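Local coordinates for protein serpin-ZX (Arabidopsis thaliana, PDB 3LE2) that inhibits metacaspase-9 and the protease RD21A as a serpin, trapping proteases covalently after cleavage of its reactive center loop and limiting programmed cell death in Arabidopsis, at residues A[129-140]-A[159-170]. Sequence-based numbering, arbitrary orientation.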
ATOM      1  N   PHE A 129       9.011  17.122 -21.769  1.00 39.00           N
ATOM      2  CA  PHE A 129       9.062  17.888 -20.522  1.00 39.16           C
ATOM      3  C   PHE A 129       9.671  19.267 -20.769  1.00 37.26           C
ATOM      4  O   PHE A 129       9.253  20.266 -20.184  1.00 41.38           O
ATOM      5  CB  PHE A 129       9.869  17.152 -19.436  1.00 40.73           C
ATOM      6  CG  PHE A 129       9.214  15.889 -18.918  1.00 36.66           C
ATOM      7  CD1 PHE A 129       9.766  14.643 -19.189  1.00 37.75           C
ATOM      8  CD2 PHE A 129       8.066  15.951 -18.138  1.00 30.42           C
ATOM      9  CE1 PHE A 129       9.167  13.473 -18.700  1.00 39.08           C
ATOM     10  CE2 PHE A 129       7.465  14.807 -17.650  1.00 33.01           C
ATOM     11  CZ  PHE A 129       8.014  13.561 -17.925  1.00 34.94           C
ATOM     12  N   GLN A 130      10.665  19.313 -21.643  1.00 41.27           N
ATOM     13  CA  GLN A 130      11.428  20.538 -21.883  1.00 44.42           C
ATOM     14  C   GLN A 130      10.554  21.746 -22.257  1.00 43.07           C
ATOM     15  O   GLN A 130      10.753  22.845 -21.738  1.00 42.01           O
ATOM     16  CB  GLN A 130      12.488  20.283 -22.959  1.00 43.16           C
ATOM     17  CG  GLN A 130      13.635  21.259 -22.941  1.00 52.78           C
ATOM     18  CD  GLN A 130      14.973  20.570 -23.085  1.00 56.41           C
ATOM     19  OE1 GLN A 130      15.056  19.336 -23.116  1.00 53.18           O
ATOM     20  NE2 GLN A 130      16.036  21.363 -23.171  1.00 61.35           N
ATOM     21  N   SER A 131       9.584  21.532 -23.143  1.00 36.86           N
ATOM     22  CA  SER A 131       8.728  22.618 -23.614  1.00 46.33           C
ATOM     23  C   SER A 131       7.239  22.452 -23.290  1.00 46.99           C
ATOM     24  O   SER A 131       6.485  23.419 -23.356  1.00 40.77           O
ATOM     25  CB  SER A 131       8.901  22.812 -25.128  1.00 48.89           C
ATOM     26  OG  SER A 131      10.221  23.232 -25.447  1.00 49.31           O
ATOM     27  N   LYS A 132       6.810  21.241 -22.943  1.00 42.59           N
ATOM     28  CA  LYS A 132       5.377  20.974 -22.780  1.00 39.71           C
ATOM     29  C   LYS A 132       5.019  20.237 -21.498  1.00 40.18           C
ATOM     30  O   LYS A 132       4.116  19.390 -21.497  1.00 33.32           O
ATOM     31  CB  LYS A 132       4.850  20.157 -23.954  1.00 35.15           C
ATOM     32  CG  LYS A 132       4.995  20.818 -25.309  1.00 48.06           C
ATOM     33  CD  LYS A 132       4.258  19.991 -26.356  1.00 56.59           C
ATOM     34  CE  LYS A 132       4.789  20.242 -27.758  1.00 74.23           C
ATOM     35  NZ  LYS A 132       4.439  19.113 -28.667  1.00 87.12           N
ATOM     36  N   ALA A 133       5.712  20.567 -20.412  1.00 39.76           N
ATOM     37  CA  ALA A 133       5.511  19.891 -19.138  1.00 34.44           C
ATOM     38  C   ALA A 133       4.036  19.880 -18.718  1.00 34.68           C
ATOM     39  O   ALA A 133       3.527  18.861 -18.236  1.00 30.30           O
ATOM     40  CB  ALA A 133       6.369  20.533 -18.061  1.00 40.49           C
ATOM     41  N   VAL A 134       3.358  21.009 -18.908  1.00 30.31           N
ATOM     42  CA  VAL A 134       1.949  21.135 -18.529  1.00 33.53           C
ATOM     43  C   VAL A 134       1.088  20.133 -19.280  1.00 30.62           C
ATOM     44  O   VAL A 134       0.145  19.582 -18.714  1.00 31.83           O
ATOM     45  CB  VAL A 134       1.388  22.554 -18.779  1.00 37.56           C
ATOM     46  CG1 VAL A 134       0.080  22.741 -18.026  1.00 32.72           C
ATOM     47  CG2 VAL A 134       2.381  23.598 -18.335  1.00 51.44           C
ATOM     48  N   GLU A 135       1.406  19.893 -20.548  1.00 28.62           N
ATOM     49  CA  GLU A 135       0.656  18.899 -21.321  1.00 34.19           C
ATOM     50  C   GLU A 135       0.995  17.478 -20.910  1.00 33.32           C
ATOM     51  O   GLU A 135       0.119  16.600 -20.912  1.00 39.25           O
ATOM     52  CB  GLU A 135       0.906  19.035 -22.823  1.00 31.32           C
ATOM     53  CG  GLU A 135       0.573  20.395 -23.398  1.00 42.82           C
ATOM     54  CD  GLU A 135      -0.868  20.820 -23.141  1.00 45.25           C
ATOM     55  OE1 GLU A 135      -1.765  19.944 -23.016  1.00 44.44           O
ATOM     56  OE2 GLU A 135      -1.093  22.045 -23.076  1.00 39.99           O
ATOM     57  N   VAL A 136       2.267  17.235 -20.596  1.00 28.50           N
ATOM     58  CA  VAL A 136       2.707  15.888 -20.214  1.00 29.31           C
ATOM     59  C   VAL A 136       2.002  15.438 -18.937  1.00 20.46           C
ATOM     60  O   VAL A 136       1.501  14.328 -18.857  1.00 27.87           O
ATOM     61  CB  VAL A 136       4.243  15.804 -20.028  1.00 35.72           C
ATOM     62  CG1 VAL A 136       4.668  14.365 -19.712  1.00 24.16           C
ATOM     63  CG2 VAL A 136       4.977  16.337 -21.275  1.00 29.35           C
ATOM     64  N   ILE A 137       1.938  16.325 -17.953  1.00 25.62           N
ATOM     65  CA  ILE A 137       1.191  16.060 -16.722  1.00 26.40           C
ATOM     66  C   ILE A 137      -0.240  15.590 -17.010  1.00 27.35           C
ATOM     67  O   ILE A 137      -0.685  14.573 -16.475  1.00 26.70           O
ATOM     68  CB  ILE A 137       1.153  17.311 -15.812  1.00 25.63           C
ATOM     69  CG1 ILE A 137       2.574  17.716 -15.416  1.00 26.76           C
ATOM     70  CG2 ILE A 137       0.269  17.066 -14.582  1.00 27.02           C
ATOM     71  CD1 ILE A 137       2.654  19.043 -14.690  1.00 30.12           C
ATOM     72  N   ALA A 138      -0.960  16.320 -17.863  1.00 28.08           N
ATOM     73  CA  ALA A 138      -2.337  15.939 -18.181  1.00 30.13           C
ATOM     74  C   ALA A 138      -2.371  14.611 -18.910  1.00 25.51           C
ATOM     75  O   ALA A 138      -3.239  13.766 -18.648  1.00 29.80           O
ATOM     76  CB  ALA A 138      -3.045  17.021 -19.006  1.00 24.22           C
ATOM     77  N   GLU A 139      -1.422  14.435 -19.825  1.00 26.09           N
ATOM     78  CA  GLU A 139      -1.322  13.201 -20.600  1.00 35.72           C
ATOM     79  C   GLU A 139      -1.107  11.982 -19.697  1.00 32.17           C
ATOM     80  O   GLU A 139      -1.757  10.949 -19.871  1.00 34.05           O
ATOM     81  CB  GLU A 139      -0.202  13.315 -21.645  1.00 44.69           C
ATOM     82  CG  GLU A 139       0.113  12.010 -22.382  1.00 60.68           C
ATOM     83  CD  GLU A 139       1.219  12.159 -23.427  1.00 80.88           C
ATOM     84  OE1 GLU A 139       2.193  12.909 -23.180  1.00 60.72           O
ATOM     85  OE2 GLU A 139       1.115  11.515 -24.496  1.00 92.43           O
ATOM     86  N   VAL A 140      -0.195  12.111 -18.735  1.00 27.13           N
ATOM     87  CA  VAL A 140       0.088  11.018 -17.799  1.00 31.56           C
ATOM     88  C   VAL A 140      -1.147  10.743 -16.947  1.00 28.86           C
ATOM     89  O   VAL A 140      -1.522   9.587 -16.713  1.00 27.00           O
ATOM     90  CB  VAL A 140       1.304  11.333 -16.896  1.00 32.51           C
ATOM     91  CG1 VAL A 140       1.495  10.257 -15.858  1.00 27.98           C
ATOM     92  CG2 VAL A 140       2.578  11.498 -17.730  1.00 27.35           C
ATOM     93  N   GLY A 159       1.619  21.245 -11.590  1.00 30.50           N
ATOM     94  CA  GLY A 159       2.937  21.813 -11.379  1.00 28.15           C
ATOM     95  C   GLY A 159       3.981  20.831 -10.882  1.00 36.69           C
ATOM     96  O   GLY A 159       5.045  21.239 -10.426  1.00 38.83           O
ATOM     97  N   SER A 160       3.698  19.537 -10.967  1.00 33.33           N
ATOM     98  CA  SER A 160       4.607  18.549 -10.391  1.00 32.50           C
ATOM     99  C   SER A 160       5.798  18.206 -11.299  1.00 35.37           C
ATOM    100  O   SER A 160       6.837  17.769 -10.810  1.00 47.45           O
ATOM    101  CB  SER A 160       3.851  17.290  -9.952  1.00 30.25           C
ATOM    102  OG  SER A 160       3.384  16.556 -11.066  1.00 33.12           O
ATOM    103  N   ALA A 161       5.662  18.414 -12.607  1.00 33.54           N
ATOM    104  CA  ALA A 161       6.794  18.224 -13.527  1.00 36.88           C
ATOM    105  C   ALA A 161       7.072  19.509 -14.312  1.00 36.54           C
ATOM    106  O   ALA A 161       6.153  20.258 -14.602  1.00 37.08           O
ATOM    107  CB  ALA A 161       6.538  17.059 -14.478  1.00 28.98           C
ATOM    108  N   ASP A 162       8.332  19.768 -14.656  1.00 41.62           N
ATOM    109  CA  ASP A 162       8.678  21.039 -15.310  1.00 38.96           C
ATOM    110  C   ASP A 162       9.708  20.889 -16.433  1.00 37.40           C
ATOM    111  O   ASP A 162       9.927  19.788 -16.933  1.00 34.72           O
ATOM    112  CB  ASP A 162       9.140  22.084 -14.281  1.00 38.59           C
ATOM    113  CG  ASP A 162      10.478  21.732 -13.628  1.00 39.95           C
ATOM    114  OD1 ASP A 162      11.130  20.748 -14.041  1.00 40.99           O
ATOM    115  OD2 ASP A 162      10.880  22.450 -12.690  1.00 45.13           O
ATOM    116  N   SER A 163      10.345  21.993 -16.816  1.00 36.49           N
ATOM    117  CA  SER A 163      11.245  21.967 -17.964  1.00 41.16           C
ATOM    118  C   SER A 163      12.542  21.232 -17.626  1.00 41.85           C
ATOM    119  O   SER A 163      13.282  20.815 -18.525  1.00 35.06           O
ATOM    120  CB  SER A 163      11.514  23.381 -18.513  1.00 38.87           C
ATOM    121  OG  SER A 163      12.102  24.216 -17.532  1.00 49.37           O
ATOM    122  N   MET A 164      12.803  21.058 -16.332  1.00 35.43           N
ATOM    123  CA  MET A 164      13.987  20.313 -15.895  1.00 39.06           C
ATOM    124  C   MET A 164      13.725  18.818 -15.679  1.00 39.09           C
ATOM    125  O   MET A 164      14.650  18.051 -15.403  1.00 49.44           O
ATOM    126  CB  MET A 164      14.563  20.920 -14.615  1.00 42.61           C
ATOM    127  CG  MET A 164      14.996  22.377 -14.759  1.00 52.74           C
ATOM    128  SD  MET A 164      16.299  22.567 -15.994  1.00 59.87           S
ATOM    129  CE  MET A 164      17.544  21.444 -15.334  1.00 44.47           C
ATOM    130  N   THR A 165      12.472  18.401 -15.799  1.00 37.81           N
ATOM    131  CA  THR A 165      12.123  17.007 -15.536  1.00 36.18           C
ATOM    132  C   THR A 165      12.702  16.092 -16.605  1.00 36.88           C
ATOM    133  O   THR A 165      12.535  16.338 -17.793  1.00 37.57           O
ATOM    134  CB  THR A 165      10.603  16.805 -15.470  1.00 31.60           C
ATOM    135  OG1 THR A 165      10.083  17.491 -14.327  1.00 33.45           O
ATOM    136  CG2 THR A 165      10.281  15.339 -15.355  1.00 36.47           C
ATOM    137  N   LYS A 166      13.388  15.041 -16.174  1.00 42.18           N
ATOM    138  CA  LYS A 166      14.053  14.136 -17.108  1.00 37.55           C
ATOM    139  C   LYS A 166      13.447  12.753 -17.097  1.00 33.47           C
ATOM    140  O   LYS A 166      13.191  12.188 -18.157  1.00 41.12           O
ATOM    141  CB  LYS A 166      15.550  14.051 -16.812  1.00 37.74           C
ATOM    142  CG  LYS A 166      16.280  15.386 -16.993  1.00 46.64           C
ATOM    143  CD  LYS A 166      16.164  15.901 -18.435  1.00 34.25           C
ATOM    144  CE  LYS A 166      16.829  17.261 -18.588  1.00 45.00           C
ATOM    145  NZ  LYS A 166      16.467  17.931 -19.880  1.00 46.93           N
ATOM    146  N   LEU A 167      13.219  12.210 -15.899  1.00 37.52           N
ATOM    147  CA  LEU A 167      12.719  10.841 -15.762  1.00 35.52           C
ATOM    148  C   LEU A 167      11.756  10.691 -14.596  1.00 28.40           C
ATOM    149  O   LEU A 167      12.105  10.961 -13.445  1.00 33.91           O
ATOM    150  CB  LEU A 167      13.879   9.848 -15.604  1.00 31.39           C
ATOM    151  CG  LEU A 167      13.511   8.386 -15.370  1.00 29.86           C
ATOM    152  CD1 LEU A 167      12.800   7.757 -16.560  1.00 26.99           C
ATOM    153  CD2 LEU A 167      14.759   7.606 -15.030  1.00 38.41           C
ATOM    154  N   ILE A 168      10.538  10.256 -14.898  0.57 29.07           N
ATOM    155  CA  ILE A 168       9.527  10.053 -13.869  0.57 30.56           C
ATOM    156  C   ILE A 168       8.873   8.676 -13.942  0.57 31.00           C
ATOM    157  O   ILE A 168       8.834   8.035 -14.999  0.57 33.28           O
ATOM    158  CB  ILE A 168       8.409  11.116 -13.946  0.57 31.24           C
ATOM    159  CG1 ILE A 168       7.603  10.942 -15.239  0.57 31.97           C
ATOM    160  CG2 ILE A 168       8.997  12.516 -13.809  0.57 26.57           C
ATOM    161  CD1 ILE A 168       6.366  11.813 -15.328  0.57 29.60           C
ATOM    162  N   PHE A 169       8.357   8.230 -12.806  1.00 28.38           N
ATOM    163  CA  PHE A 169       7.549   7.036 -12.769  1.00 26.48           C
ATOM    164  C   PHE A 169       6.184   7.414 -12.219  1.00 29.72           C
ATOM    165  O   PHE A 169       6.078   8.220 -11.299  1.00 28.25           O
ATOM    166  CB  PHE A 169       8.227   5.972 -11.919  1.00 23.95           C
ATOM    167  CG  PHE A 169       9.486   5.450 -12.535  1.00 36.49           C
ATOM    168  CD1 PHE A 169       9.447   4.385 -13.428  1.00 32.93           C
ATOM    169  CD2 PHE A 169      10.704   6.045 -12.257  1.00 31.64           C
ATOM    170  CE1 PHE A 169      10.608   3.916 -14.010  1.00 36.14           C
ATOM    171  CE2 PHE A 169      11.860   5.580 -12.837  1.00 34.60           C
ATOM    172  CZ  PHE A 169      11.815   4.516 -13.712  1.00 30.79           C
ATOM    173  N   ALA A 170       5.134   6.869 -12.805  1.00 25.20           N
ATOM    174  CA  ALA A 170       3.809   7.144 -12.297  1.00 30.57           C
ATOM    175  C   ALA A 170       3.176   5.814 -11.994  1.00 30.95           C
ATOM    176  O   ALA A 170       3.127   4.935 -12.854  1.00 32.87           O
ATOM    177  CB  ALA A 170       2.976   7.936 -13.307  1.00 21.23           C
TER
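The ring of F129 takes the methyl of T165 squarely on one face, a CH-pi contact with CG2 3.5 Å from the ring centroid and 8° off its normal; A161 CB approaches CE2 obliquely at 4.0 Å, and CD1 of I168, in one of its two modelled conformers, lies at the ring edge near CZ. Helix 129-147, helix F of the serpin fold, lies across the face of sheet A, and the contact joins its first turns to the linker leading back into strand 167-176, beside strand 93-103. T165 suits its place by having two different branches: with CG2 anti to the backbone N (OG1 at chi1 -66°), the methyl goes to the ring, and OG1 accepts from the N of D162, 2.9 Å away and nearly straight at 165°. D162 in turn takes the N of M164 on OD1 in an Asx turn, and the type I turn from D162 to T165, closed by T165 N to D162 O, sets T165 beside the ring. Further along the helix, A133, small enough for close approach, brings CB within 3.5 Å of A161 O; CD1 of the longer I137 reaches the backbone of 159-161, 3.7 Å from A161 O, while CG1 lies against A161 CB. V140 continues this apolar row onto the strand, its CG1 3.8 Å from A170 CB. At the exposed end the CA of S163 directs its hydrogen at F129 O, with a CA-to-O distance of 3.4 Å.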